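Local coordinates for nitroreductase family protein (Clostridium novyi, PDB 3G14) that probably acts as an oxidoreductase of the nitroreductase family, whose members generally use bound FMN to pass electrons to their substrates, at residues R11-K16 and G121-A126. Numbering follows the deposited sequence.
Sequences RKSIKK and GTCWIA. With SO4 (sulfate ion), chain E.
Ile14 N donates to Thr122 O at 2.9 Å, the one direct hydrogen bond between 11-16 and 121-126; its N-H...O angle of 165° makes it nearly straight, although the donor stands 26° off the carbonyl plane. Beside it, the base of the Ile14 side chain packs against Gly121, Ile14 CG1 to Gly121 CA 4.1 Å, while its end leads away. Cys123 turns its CB against Ile14 O (3.3 Å), a buried carbonyl oxygen with no polar partner in the model, and Cys123 SG lies 3.9 Å from Ser13 CB. One water links Lys12 O to Thr122 OG1, another Ser13 OG to Trp124 N.

A sulfate, probably from the crystallisation liquor, accepts from Ser13 N (2.8 Å to O3), Ser13 OG (2.8 Å to O4), Arg11 NH1 (3.0 Å to O4) and Arg11 NH2 (3.1 Å to O2), the guanidinium meeting it edge-on. Arg11 NH2 also bonds Arg36 O of the second subunit. Thr149 OG1 bonds Cys123 N. The contact thus joins the loop after helix 4-10 to the loop between helices 99-117 and 130-137, beside strand 144-151 in the alpha/beta nitroreductase fold; an anion held by Arg11 and Ser13 is consistent with the FMN phosphate site of relatives.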
ATOM      1  N   ARG B  11       4.007   1.975  14.035  1.00 17.66           N
ATOM      2  CA  ARG B  11       2.987   2.701  13.302  1.00 19.63           C
ATOM      3  C   ARG B  11       1.630   2.539  13.970  1.00 18.56           C
ATOM      4  O   ARG B  11       1.188   1.434  14.204  1.00 20.62           O
ATOM      5  CB  ARG B  11       2.873   2.223  11.852  1.00 21.27           C
ATOM      6  CG  ARG B  11       1.899   3.065  11.025  1.00 18.84           C
ATOM      7  CD  ARG B  11       1.098   2.231  10.040  1.00 18.62           C
ATOM      8  NE  ARG B  11       0.443   1.086  10.645  1.00 16.70           N
ATOM      9  CZ  ARG B  11      -0.694   1.118  11.344  1.00 22.93           C
ATOM     10  NH1 ARG B  11      -1.353   2.267  11.586  1.00 18.95           N
ATOM     11  NH2 ARG B  11      -1.167  -0.027  11.818  1.00 22.99           N
ATOM     12  N   LYS B  12       0.967   3.650  14.257  1.00 22.30           N
ATOM     13  CA  LYS B  12      -0.423   3.613  14.716  1.00 24.12           C
ATOM     14  C   LYS B  12      -1.194   4.812  14.211  1.00 21.86           C
ATOM     15  O   LYS B  12      -0.600   5.805  13.792  1.00 21.78           O
ATOM     16  CB  LYS B  12      -0.484   3.539  16.237  1.00 26.39           C
ATOM     17  CG  LYS B  12       0.149   4.707  16.950  1.00 29.39           C
ATOM     18  CD  LYS B  12       0.581   4.360  18.389  1.00 30.57           C
ATOM     19  CE  LYS B  12      -0.609   4.142  19.326  1.00 35.10           C
ATOM     20  NZ  LYS B  12      -1.735   5.132  19.122  1.00 44.63           N
ATOM     21  N   SER B  13      -2.519   4.736  14.278  1.00 18.27           N
ATOM     22  CA  SER B  13      -3.343   5.873  13.896  1.00 18.62           C
ATOM     23  C   SER B  13      -3.301   6.916  15.012  1.00 19.73           C
ATOM     24  O   SER B  13      -3.633   6.628  16.152  1.00 23.23           O
ATOM     25  CB  SER B  13      -4.785   5.449  13.616  1.00 21.00           C
ATOM     26  OG  SER B  13      -4.788   4.520  12.591  1.00 19.26           O
ATOM     27  N   ILE B  14      -2.849   8.111  14.686  1.00 17.69           N
ATOM     28  CA  ILE B  14      -2.660   9.148  15.666  1.00 16.12           C
ATOM     29  C   ILE B  14      -3.644  10.253  15.346  1.00 16.26           C
ATOM     30  O   ILE B  14      -3.868  10.612  14.175  1.00 17.11           O
ATOM     31  CB  ILE B  14      -1.200   9.683  15.663  1.00 15.65           C
ATOM     32  CG1 ILE B  14      -0.193   8.588  16.103  1.00 17.62           C
ATOM     33  CG2 ILE B  14      -1.088  10.926  16.553  1.00 16.75           C
ATOM     34  CD1 ILE B  14      -0.390   8.089  17.506  1.00 21.37           C
ATOM     35  N   LYS B  15      -4.286  10.754  16.396  1.00 17.59           N
ATOM     36  CA  LYS B  15      -5.322  11.777  16.251  1.00 19.01           C
ATOM     37  C   LYS B  15      -4.978  13.042  16.990  1.00 19.77           C
ATOM     38  O   LYS B  15      -5.671  14.042  16.811  1.00 18.48           O
ATOM     39  CB  LYS B  15      -6.682  11.261  16.747  1.00 21.70           C
ATOM     40  CG  LYS B  15      -7.180  10.063  15.973  1.00 27.12           C
ATOM     41  CD  LYS B  15      -7.720  10.454  14.635  1.00 23.64           C
ATOM     42  CE  LYS B  15      -8.360   9.238  13.965  1.00 30.64           C
ATOM     43  NZ  LYS B  15      -8.629   9.505  12.526  1.00 34.59           N
ATOM     44  N   LYS B  16      -3.911  12.993  17.802  1.00 18.38           N
ATOM     45  CA  LYS B  16      -3.539  14.098  18.654  1.00 21.84           C
ATOM     46  C   LYS B  16      -2.076  14.406  18.436  1.00 19.51           C
ATOM     47  O   LYS B  16      -1.223  13.521  18.535  1.00 18.48           O
ATOM     48  CB  LYS B  16      -3.862  13.773  20.107  1.00 21.28           C
ATOM     49  CG  LYS B  16      -5.378  13.826  20.324  1.00 25.57           C
ATOM     50  CD  LYS B  16      -5.792  13.384  21.690  1.00 32.01           C
ATOM     51  CE  LYS B  16      -7.289  13.673  21.910  1.00 40.19           C
ATOM     52  NZ  LYS B  16      -7.714  15.076  21.522  1.00 43.69           N
ATOM     53  N   GLY B 121       3.514  11.132  13.465  1.00 21.39           N
ATOM     54  CA  GLY B 121       2.246  10.432  13.420  1.00 20.77           C
ATOM     55  C   GLY B 121       1.469  10.711  12.123  1.00 17.64           C
ATOM     56  O   GLY B 121       1.610  11.757  11.513  1.00 16.14           O
ATOM     57  N   THR B 122       0.636   9.740  11.746  1.00 17.31           N
ATOM     58  CA  THR B 122      -0.278   9.857  10.617  1.00 15.41           C
ATOM     59  C   THR B 122      -1.598   9.171  10.970  1.00 16.65           C
ATOM     60  O   THR B 122      -1.733   8.510  12.011  1.00 16.61           O
ATOM     61  CB  THR B 122       0.285   9.155   9.355  1.00 18.32           C
ATOM     62  OG1 THR B 122       0.739   7.859   9.734  1.00 22.76           O
ATOM     63  CG2 THR B 122       1.422   9.949   8.734  1.00 17.57           C
ATOM     64  N   CYS B 123      -2.583   9.348  10.105  1.00 17.19           N
ATOM     65  CA  CYS B 123      -3.845   8.654  10.273  1.00 16.19           C
ATOM     66  C   CYS B 123      -4.504   8.549   8.922  1.00 16.08           C
ATOM     67  O   CYS B 123      -4.801   9.557   8.309  1.00 15.06           O
ATOM     68  CB  CYS B 123      -4.747   9.411  11.254  1.00 15.43           C
ATOM     69  SG  CYS B 123      -6.266   8.523  11.647  1.00 24.71           S
ATOM     70  N   TRP B 124      -4.694   7.324   8.425  1.00 13.85           N
ATOM     71  CA  TRP B 124      -5.396   7.147   7.129  1.00 16.27           C
ATOM     72  C   TRP B 124      -6.799   7.693   7.168  1.00 13.31           C
ATOM     73  O   TRP B 124      -7.601   7.319   8.012  1.00 12.97           O
ATOM     74  CB  TRP B 124      -5.460   5.680   6.753  1.00 16.31           C
ATOM     75  CG  TRP B 124      -4.280   5.133   6.050  1.00 15.47           C
ATOM     76  CD1 TRP B 124      -3.162   4.576   6.617  1.00 16.22           C
ATOM     77  CD2 TRP B 124      -4.152   4.937   4.636  1.00 14.68           C
ATOM     78  NE1 TRP B 124      -2.308   4.114   5.641  1.00 17.08           N
ATOM     79  CE2 TRP B 124      -2.877   4.342   4.412  1.00 17.26           C
ATOM     80  CE3 TRP B 124      -4.944   5.267   3.545  1.00 16.17           C
ATOM     81  CZ2 TRP B 124      -2.407   4.033   3.130  1.00 17.06           C
ATOM     82  CZ3 TRP B 124      -4.485   4.932   2.255  1.00 20.73           C
ATOM     83  CH2 TRP B 124      -3.226   4.324   2.071  1.00 21.04           C
ATOM     84  N   ILE B 125      -7.122   8.592   6.250  1.00 13.42           N
ATOM     85  CA  ILE B 125      -8.521   9.083   6.106  1.00 14.36           C
ATOM     86  C   ILE B 125      -8.978   8.943   4.662  1.00 15.64           C
ATOM     87  O   ILE B 125      -8.391   9.560   3.751  1.00 17.09           O
ATOM     88  CB  ILE B 125      -8.629  10.581   6.566  1.00 14.28           C
ATOM     89  CG1 ILE B 125      -8.156  10.771   8.023  1.00 18.23           C
ATOM     90  CG2 ILE B 125     -10.072  11.155   6.273  1.00 13.34           C
ATOM     91  CD1 ILE B 125      -7.774  12.225   8.412  1.00 16.66           C
ATOM     92  N   ALA B 126     -10.047   8.164   4.434  1.00 15.20           N
ATOM     93  CA  ALA B 126     -10.518   7.829   3.107  1.00 15.98           C
ATOM     94  C   ALA B 126     -11.968   8.276   2.852  1.00 15.22           C
ATOM     95  O   ALA B 126     -12.416   8.247   1.701  1.00 16.23           O
ATOM     96  CB  ALA B 126     -10.427   6.345   2.871  1.00 19.32           C
TER
HETATM   97  S   SO4 E 193      -4.064   1.295  14.146  1.00 31.91           S
HETATM   98  O1  SO4 E 193      -5.445   0.956  14.452  1.00 31.11           O
HETATM   99  O2  SO4 E 193      -3.200   0.114  14.192  1.00 33.10           O
HETATM  100  O3  SO4 E 193      -3.548   2.231  15.147  1.00 28.08           O
HETATM  101  O4  SO4 E 193      -4.013   1.851  12.793  1.00 24.30           O
HETATM  102  O   HOH W   1      -0.629   5.665  10.750  1.00 16.50           O
HETATM  103  O   HOH W   2      -4.129   4.963   9.953  1.00 18.34           O
HETATM  104  O   HOH W   3      -7.446   5.664  10.711  1.00 33.65           O